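Local structure of LP15968p (Drosophila melanogaster, 3MN8) at residues N88-P93 / K340-D345; V221-P226 / P260-G265; R376-G381 / V400-D405. The protein removes C-terminal arginine or lysine residues from peptides and proteins as a zinc-dependent carboxypeptidase, processing growth factors, peptide hormones and neuropeptides. All blocks are in the same frame, centred on the assembly; numbering follows the deposited sequence.

The chain is the first of three carboxypeptidase-like domains, in its active 1B form, and the contacts sample its catalytic part, the transthyretin-like domain that follows and the seam between them. Contact 1 joins a peptidase loop to strand 339-344 of the transthyretin-like domain. Contact 3 lies within that second domain, its centre about 17 Å from that of contact 1. Contact 2 belongs to the peptidase and is nested inside the loop that contact 1 closes, yet their centres are about 32 Å apart. It alone approaches the active site: the side chain of V222 is about 4 Å from that of E305, the predicted proton donor/acceptor, 7 Å from the bound (2-guanidinoethylmercapto)succinic acid and 10 Å from the zinc ion.

Contact 1: N88-P93 / K340-D345; sequences NLLTPP and KGLVTD
L89 meets L342 tip to tip at the outer end of this contact, its CD2 lying 4.0 Å from CD1 of L342. The L89 side chain swings across to this partner with CG anti to the backbone N (chi1 -162°), and it also packs on R371 and E373. L90 follows, at the third position of a type II turn that runs from N88 to T91 and is closed by the bond from T91 N to N88 O (2.8 Å). Two parts of its side chain are used. CD2 rests against the backbone of G341, 3.8 Å from the carbonyl O, while CB lies 3.9 Å from CD of K340. The K340 chain is extended beyond CG and passes alongside that CB to bring its ammonium to the turn, where NZ donates to L90 O at 2.8 Å, tilted 31° from the carbonyl plane. The same oxygen accepts a bond from W375 NE1, and NZ also forms a salt bridge with E408, so carbonyl and ammonium are each held by a second partner. Meanwhile L90 N is bonded to OE1 of E373. The arrangement is an interdomain junction, a turn of the M14 zinc carboxypeptidase domain docked on a strand of the C-terminal transthyretin-like domain.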
loop_
_atom_site.group_PDB
_atom_site.type_symbol
_atom_site.label_atom_id
_atom_site.label_comp_id
_atom_site.label_asym_id
_atom_site.label_seq_id
_atom_site.Cartn_x
_atom_site.Cartn_y
_atom_site.Cartn_z
ATOM N N ASN A 88 -5.810 2.603 -17.729
ATOM C CA ASN A 88 -5.345 3.619 -18.665
ATOM C C ASN A 88 -3.836 3.793 -18.574
ATOM O O ASN A 88 -3.259 3.826 -17.482
ATOM C CB ASN A 88 -6.048 4.947 -18.416
ATOM C CG ASN A 88 -7.549 4.840 -18.582
ATOM O OD1 ASN A 88 -8.314 5.140 -17.658
ATOM N ND2 ASN A 88 -7.982 4.399 -19.760
ATOM N N LEU A 89 -3.193 3.894 -19.726
ATOM C CA LEU A 89 -1.759 4.055 -19.760
ATOM C C LEU A 89 -1.344 5.106 -18.732
ATOM O O LEU A 89 -1.944 6.172 -18.645
ATOM C CB LEU A 89 -1.312 4.471 -21.158
ATOM C CG LEU A 89 0.174 4.262 -21.453
ATOM C CD1 LEU A 89 0.437 2.780 -21.634
ATOM C CD2 LEU A 89 0.593 5.026 -22.686
ATOM N N LEU A 90 -0.329 4.779 -17.945
ATOM C CA LEU A 90 0.265 5.716 -17.002
ATOM C C LEU A 90 -0.628 6.065 -15.817
ATOM O O LEU A 90 -0.302 6.963 -15.045
ATOM C CB LEU A 90 0.755 6.980 -17.712
ATOM C CG LEU A 90 1.993 6.733 -18.581
ATOM C CD1 LEU A 90 2.446 7.978 -19.334
ATOM C CD2 LEU A 90 3.110 6.192 -17.707
ATOM N N THR A 91 -1.744 5.359 -15.671
ATOM C CA THR A 91 -2.475 5.406 -14.414
ATOM C C THR A 91 -1.810 4.472 -13.420
ATOM O O THR A 91 -1.601 3.294 -13.731
ATOM C CB THR A 91 -3.951 4.987 -14.546
ATOM O OG1 THR A 91 -4.656 5.943 -15.352
ATOM C CG2 THR A 91 -4.588 4.935 -13.170
ATOM N N PRO A 92 -1.469 5.006 -12.226
ATOM C CA PRO A 92 -0.805 4.280 -11.136
ATOM C C PRO A 92 -1.716 3.263 -10.465
ATOM O O PRO A 92 -2.778 3.630 -9.951
ATOM C CB PRO A 92 -0.464 5.383 -10.125
ATOM C CG PRO A 92 -0.666 6.683 -10.852
ATOM C CD PRO A 92 -1.686 6.425 -11.895
ATOM N N PRO A 93 -1.306 1.989 -10.464
ATOM C CA PRO A 93 -1.999 1.012 -9.625
ATOM C C PRO A 93 -1.490 1.163 -8.198
ATOM O O PRO A 93 -0.302 1.395 -7.957
ATOM C CB PRO A 93 -1.586 -0.351 -10.213
ATOM C CG PRO A 93 -0.452 -0.073 -11.144
ATOM C CD PRO A 93 -0.137 1.411 -11.135
ATOM N N LYS A 340 6.809 10.033 -14.418
ATOM C CA LYS A 340 6.315 8.828 -15.036
ATOM C C LYS A 340 6.512 8.988 -16.524
ATOM O O LYS A 340 6.651 10.121 -17.015
ATOM C CB LYS A 340 4.841 8.588 -14.694
ATOM C CG LYS A 340 3.845 9.621 -15.195
ATOM C CD LYS A 340 2.433 9.121 -14.905
ATOM C CE LYS A 340 1.369 10.129 -15.255
ATOM N NZ LYS A 340 0.062 9.686 -14.691
ATOM N N GLY A 341 6.562 7.859 -17.232
ATOM C CA GLY A 341 6.816 7.896 -18.657
ATOM C C GLY A 341 6.947 6.552 -19.334
ATOM O O GLY A 341 6.648 5.494 -18.768
ATOM N N LEU A 342 7.404 6.606 -20.576
ATOM C CA LEU A 342 7.514 5.415 -21.390
ATOM C C LEU A 342 8.922 5.232 -21.881
ATOM O O LEU A 342 9.565 6.181 -22.343
ATOM C CB LEU A 342 6.591 5.513 -22.598
ATOM C CG LEU A 342 5.111 5.751 -22.288
ATOM C CD1 LEU A 342 4.382 6.025 -23.587
ATOM C CD2 LEU A 342 4.479 4.578 -21.522
ATOM N N VAL A 343 9.402 4.004 -21.778
ATOM C CA VAL A 343 10.634 3.638 -22.437
ATOM C C VAL A 343 10.174 2.877 -23.658
ATOM O O VAL A 343 9.477 1.859 -23.565
ATOM C CB VAL A 343 11.545 2.776 -21.554
ATOM C CG1 VAL A 343 12.770 2.323 -22.337
ATOM C CG2 VAL A 343 11.936 3.545 -20.302
ATOM N N THR A 344 10.552 3.396 -24.816
ATOM C CA THR A 344 9.992 2.904 -26.048
ATOM C C THR A 344 11.050 2.606 -27.102
ATOM O O THR A 344 12.196 3.055 -27.005
ATOM C CB THR A 344 9.017 3.923 -26.623
ATOM O OG1 THR A 344 8.213 3.290 -27.621
ATOM C CG2 THR A 344 9.780 5.099 -27.241
ATOM N N ASP A 345 10.635 1.818 -28.087
ATOM C CA ASP A 345 11.382 1.565 -29.306
ATOM C C ASP A 345 11.697 2.837 -30.032
ATOM O O ASP A 345 11.160 3.909 -29.712
ATOM C CB ASP A 345 10.486 0.805 -30.277
ATOM C CG ASP A 345 10.853 -0.618 -30.387
ATOM O OD1 ASP A 345 10.103 -1.372 -31.046
ATOM O OD2 ASP A 345 11.900 -0.971 -29.812
#

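Contact 2: V221-P226 / P260-G265; sequences VVASYP and PIMRKG
M262 fills the tight part of this contact, laying its thioether against the backbone of V222 and A223 and crossing the side chain of V221 obliquely. Its chi1 (-172°) sets CG anti to the backbone N, close to V222 CA, and a bend at chi3 (-61°) turns the methyl CE back to V221. There CE lies 3.7 Å from CG1 of V221 and equally close to the backbone N of V222. The sulfur sits beside the next peptide, with SD 3.8 Å from V222 C and 3.9 Å from A223 N, and it also meets CB of A223 at 4.2 Å. This peptide belongs to strand 222-225, which lies between strands 300-305 and 276-278 in the mixed eight-stranded sheet of the M14 alpha/beta fold. The CA-CB bond of V222 points away from 260-265, and its side chain packs on E305, the predicted proton donor/acceptor. V221 continues the apolar layer to C268 and C308, a disulfide pair. Packing is looser at I261, which is partly exposed and whose CG2 approaches CG1 of V221 only to 4.4 Å. Its carbonyl O is bonded to ND2 of N267, which also makes a weak bond to V221 O. R263 and K264, later in the same loop, are exposed.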
loop_
_atom_site.group_PDB
_atom_site.type_symbol
_atom_site.label_atom_id
_atom_site.label_comp_id
_atom_site.label_asym_id
_atom_site.label_seq_id
_atom_site.Cartn_x
_atom_site.Cartn_y
_atom_site.Cartn_z
ATOM N N VAL A 221 0.060 3.721 17.398
ATOM C CA VAL A 221 -0.383 4.762 16.482
ATOM C C VAL A 221 0.825 5.454 15.858
ATOM O O VAL A 221 1.407 6.361 16.461
ATOM C CB VAL A 221 -1.233 5.814 17.205
ATOM C CG1 VAL A 221 -2.014 6.628 16.187
ATOM C CG2 VAL A 221 -2.181 5.150 18.202
ATOM N N VAL A 222 1.198 5.034 14.650
ATOM C CA VAL A 222 2.439 5.510 14.035
ATOM C C VAL A 222 2.564 5.086 12.570
ATOM O O VAL A 222 2.012 4.065 12.151
ATOM C CB VAL A 222 3.685 4.977 14.811
ATOM C CG1 VAL A 222 3.816 3.458 14.625
ATOM C CG2 VAL A 222 4.987 5.704 14.393
ATOM N N ALA A 223 3.313 5.874 11.808
ATOM C CA ALA A 223 3.565 5.597 10.409
ATOM C C ALA A 223 5.000 5.069 10.243
ATOM O O ALA A 223 5.980 5.812 10.435
ATOM C CB ALA A 223 3.344 6.859 9.590
ATOM N N SER A 224 5.097 3.783 9.894
ATOM C CA SER A 224 6.364 3.053 9.831
ATOM C C SER A 224 6.735 2.701 8.400
ATOM O O SER A 224 5.880 2.327 7.601
ATOM C CB SER A 224 6.265 1.762 10.654
ATOM O OG SER A 224 7.490 1.040 10.682
ATOM N N TYR A 225 8.022 2.791 8.086
ATOM C CA TYR A 225 8.504 2.592 6.722
ATOM C C TYR A 225 9.764 1.757 6.755
ATOM O O TYR A 225 10.382 1.618 7.814
ATOM C CB TYR A 225 8.809 3.949 6.076
ATOM C CG TYR A 225 9.695 4.844 6.922
ATOM C CD1 TYR A 225 9.161 5.626 7.940
ATOM C CD2 TYR A 225 11.053 4.910 6.700
ATOM C CE1 TYR A 225 9.964 6.450 8.712
ATOM C CE2 TYR A 225 11.867 5.730 7.465
ATOM C CZ TYR A 225 11.316 6.499 8.469
ATOM O OH TYR A 225 12.120 7.318 9.237
ATOM N N PRO A 226 10.157 1.208 5.597
ATOM C CA PRO A 226 11.357 0.372 5.414
ATOM C C PRO A 226 12.682 1.050 5.831
ATOM O O PRO A 226 12.782 2.287 5.875
ATOM C CB PRO A 226 11.364 0.094 3.902
ATOM C CG PRO A 226 9.938 0.251 3.478
ATOM C CD PRO A 226 9.358 1.320 4.365
ATOM N N PRO A 260 -4.816 13.623 13.367
ATOM C CA PRO A 260 -4.816 14.510 14.541
ATOM C C PRO A 260 -4.136 13.921 15.776
ATOM O O PRO A 260 -3.722 14.676 16.647
ATOM C CB PRO A 260 -6.306 14.700 14.833
ATOM C CG PRO A 260 -6.983 14.455 13.533
ATOM C CD PRO A 260 -6.171 13.397 12.838
ATOM N N ILE A 261 -4.043 12.598 15.859
ATOM C CA ILE A 261 -3.521 11.935 17.058
ATOM C C ILE A 261 -2.135 11.331 16.839
ATOM O O ILE A 261 -1.244 11.439 17.698
ATOM C CB ILE A 261 -4.495 10.836 17.559
ATOM C CG1 ILE A 261 -5.755 11.475 18.159
ATOM C CG2 ILE A 261 -3.807 9.907 18.570
ATOM C CD1 ILE A 261 -6.838 10.475 18.489
ATOM N N MET A 262 -1.974 10.691 15.684
ATOM C CA MET A 262 -0.688 10.161 15.231
ATOM C C MET A 262 0.368 11.264 15.118
ATOM O O MET A 262 1.511 11.073 15.508
ATOM C CB MET A 262 -0.867 9.451 13.882
ATOM C CG MET A 262 0.358 8.697 13.382
ATOM S SD MET A 262 -0.060 7.784 11.880
ATOM C CE MET A 262 -1.336 6.707 12.515
ATOM N N ARG A 263 -0.034 12.416 14.588
ATOM C CA ARG A 263 0.822 13.594 14.468
ATOM C C ARG A 263 1.554 13.949 15.764
ATOM O O ARG A 263 2.572 14.633 15.728
ATOM C CB ARG A 263 -0.031 14.783 14.017
ATOM C CG ARG A 263 0.721 16.060 13.730
ATOM C CD ARG A 263 -0.215 17.080 13.093
ATOM N NE ARG A 263 -1.371 17.387 13.941
ATOM C CZ ARG A 263 -2.636 17.422 13.519
ATOM N NH1 ARG A 263 -2.930 17.163 12.253
ATOM N NH2 ARG A 263 -3.614 17.718 14.365
ATOM N N LYS A 264 1.040 13.487 16.900
ATOM C CA LYS A 264 1.568 13.885 18.215
ATOM C C LYS A 264 2.844 13.148 18.632
ATOM O O LYS A 264 3.835 13.768 19.036
ATOM C CB LYS A 264 0.490 13.730 19.289
ATOM C CG LYS A 264 -0.759 14.545 18.994
ATOM C CD LYS A 264 -1.738 14.511 20.148
ATOM C CE LYS A 264 -2.847 15.526 19.936
ATOM N NZ LYS A 264 -2.304 16.911 19.808
ATOM N N GLY A 265 2.810 11.826 18.553
ATOM C CA GLY A 265 4.023 11.045 18.677
ATOM C C GLY A 265 4.215 10.394 20.020
ATOM O O GLY A 265 5.233 9.734 20.242
#

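Contact 3: R376-G381 / V400-D405; sequences RLLTPG and VRVTND
G381 and V402 form an antiparallel hydrogen-bonded pair, linked by two backbone bonds: G381 N donates to V402 O at 2.9 Å and V402 N to G381 O at 2.6 Å. At these backbone angles a side chain on G381 would collide with the carbonyl O of P380. Next to this pair, CA of P380 makes a CA-H...O contact with V402 O, 3.1 Å away. The bridge ties the start of strand 381-388 to the end of strand 398-402, an edge strand of the four-stranded antiparallel sheet in the transthyretin-like domain. One side-chain bond adds to the backbone pairing: N404 ND2 donates to L378 O at 2.8 Å, the N-H...O angle being 152° and the acceptor O 16° out of the N404 amide plane. The other end of the amide is held too, since OD1 accepts from the backbone N of G338. An alanine in place of N404 would probably leave L378 O and G338 N without these mates and open a gap beside P380. That proline crosses N404 at about a right angle, its CD 3.2 Å from ND2. The apolar part is carried by L378 and V402, which cross likewise, CD1 of the leucine lying 3.8 Å from CG2 of the valine, and both pack on Y383. Separately, CG1 of V402 makes a van der Waals contact with the backbone T379 O at 3.8 Å.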
loop_
_atom_site.group_PDB
_atom_site.type_symbol
_atom_site.label_atom_id
_atom_site.label_comp_id
_atom_site.label_asym_id
_atom_site.label_seq_id
_atom_site.Cartn_x
_atom_site.Cartn_y
_atom_site.Cartn_z
ATOM N N ARG A 376 8.136 7.036 -11.095
ATOM C CA ARG A 376 9.189 7.169 -10.103
ATOM C C ARG A 376 8.817 8.255 -9.115
ATOM O O ARG A 376 8.862 9.459 -9.412
ATOM C CB ARG A 376 10.539 7.451 -10.758
ATOM C CG ARG A 376 11.688 7.670 -9.780
ATOM C CD ARG A 376 12.001 6.428 -8.970
ATOM N NE ARG A 376 13.077 6.664 -8.006
ATOM C CZ ARG A 376 13.486 5.788 -7.091
ATOM N NH1 ARG A 376 12.914 4.598 -6.988
ATOM N NH2 ARG A 376 14.475 6.100 -6.272
ATOM N N LEU A 377 8.421 7.813 -7.932
ATOM C CA LEU A 377 8.010 8.740 -6.899
ATOM C C LEU A 377 9.212 9.559 -6.495
ATOM O O LEU A 377 10.284 9.016 -6.250
ATOM C CB LEU A 377 7.471 7.975 -5.695
ATOM C CG LEU A 377 6.298 7.044 -5.976
ATOM C CD1 LEU A 377 5.718 6.555 -4.663
ATOM C CD2 LEU A 377 5.239 7.739 -6.821
ATOM N N LEU A 378 9.037 10.866 -6.403
ATOM C CA LEU A 378 10.153 11.721 -6.037
ATOM C C LEU A 378 9.756 12.848 -5.088
ATOM O O LEU A 378 8.671 13.400 -5.152
ATOM C CB LEU A 378 10.847 12.276 -7.294
ATOM C CG LEU A 378 11.670 11.320 -8.179
ATOM C CD1 LEU A 378 12.069 11.975 -9.482
ATOM C CD2 LEU A 378 12.916 10.823 -7.462
ATOM N N THR A 379 10.663 13.152 -4.184
ATOM C CA THR A 379 10.602 14.350 -3.388
ATOM C C THR A 379 10.846 15.511 -4.333
ATOM O O THR A 379 11.490 15.331 -5.368
ATOM C CB THR A 379 11.723 14.291 -2.351
ATOM O OG1 THR A 379 11.372 13.317 -1.361
ATOM C CG2 THR A 379 11.959 15.649 -1.684
ATOM N N PRO A 380 10.315 16.699 -4.003
ATOM C CA PRO A 380 10.684 17.896 -4.773
ATOM C C PRO A 380 12.211 18.088 -4.896
ATOM O O PRO A 380 12.975 17.730 -3.984
ATOM C CB PRO A 380 10.047 19.030 -3.970
ATOM C CG PRO A 380 8.833 18.385 -3.346
ATOM C CD PRO A 380 9.255 16.973 -3.016
ATOM N N GLY A 381 12.641 18.644 -6.027
ATOM C CA GLY A 381 14.053 18.797 -6.322
ATOM C C GLY A 381 14.328 18.602 -7.799
ATOM O O GLY A 381 13.394 18.507 -8.596
ATOM N N VAL A 400 15.385 16.964 -14.899
ATOM C CA VAL A 400 14.011 17.370 -14.679
ATOM C C VAL A 400 13.858 18.018 -13.317
ATOM O O VAL A 400 14.419 17.552 -12.321
ATOM C CB VAL A 400 13.045 16.170 -14.786
ATOM C CG1 VAL A 400 13.283 15.195 -13.654
ATOM C CG2 VAL A 400 11.602 16.652 -14.776
ATOM N N ARG A 401 13.098 19.104 -13.277
ATOM C CA ARG A 401 12.804 19.784 -12.023
ATOM C C ARG A 401 11.482 19.254 -11.462
ATOM O O ARG A 401 10.402 19.547 -11.974
ATOM C CB ARG A 401 12.773 21.306 -12.232
ATOM C CG ARG A 401 12.292 22.091 -11.033
ATOM C CD ARG A 401 11.792 23.462 -11.459
ATOM N NE ARG A 401 12.863 24.230 -12.045
ATOM C CZ ARG A 401 12.864 24.861 -13.215
ATOM N NH1 ARG A 401 11.813 24.880 -14.027
ATOM N NH2 ARG A 401 13.970 25.497 -13.558
ATOM N N VAL A 402 11.573 18.448 -10.419
ATOM C CA VAL A 402 10.367 17.900 -9.809
ATOM C C VAL A 402 9.770 18.826 -8.760
ATOM O O VAL A 402 10.275 18.929 -7.634
ATOM C CB VAL A 402 10.591 16.536 -9.162
ATOM C CG1 VAL A 402 9.334 16.111 -8.417
ATOM C CG2 VAL A 402 10.974 15.528 -10.212
ATOM N N THR A 403 8.706 19.514 -9.166
ATOM C CA THR A 403 7.814 20.206 -8.251
ATOM C C THR A 403 6.606 19.309 -8.110
ATOM O O THR A 403 6.072 18.819 -9.108
ATOM C CB THR A 403 7.365 21.589 -8.785
ATOM O OG1 THR A 403 6.314 22.097 -7.958
ATOM C CG2 THR A 403 6.858 21.492 -10.219
ATOM N N ASN A 404 6.196 19.050 -6.876
ATOM C CA ASN A 404 5.033 18.199 -6.672
ATOM C C ASN A 404 3.827 19.064 -6.369
ATOM O O ASN A 404 3.163 18.905 -5.338
ATOM C CB ASN A 404 5.283 17.157 -5.576
ATOM C CG ASN A 404 6.275 16.092 -6.010
ATOM O OD1 ASN A 404 6.229 15.612 -7.147
ATOM N ND2 ASN A 404 7.188 15.730 -5.114
ATOM N N ASP A 405 3.565 19.984 -7.294
ATOM C CA ASP A 405 2.479 20.949 -7.176
ATOM C C ASP A 405 1.270 20.517 -8.005
ATOM O O ASP A 405 0.121 20.615 -7.542
ATOM C CB ASP A 405 2.959 22.343 -7.613
ATOM C CG ASP A 405 2.001 23.458 -7.202
ATOM O OD1 ASP A 405 0.789 23.198 -7.021
ATOM O OD2 ASP A 405 2.463 24.610 -7.064
#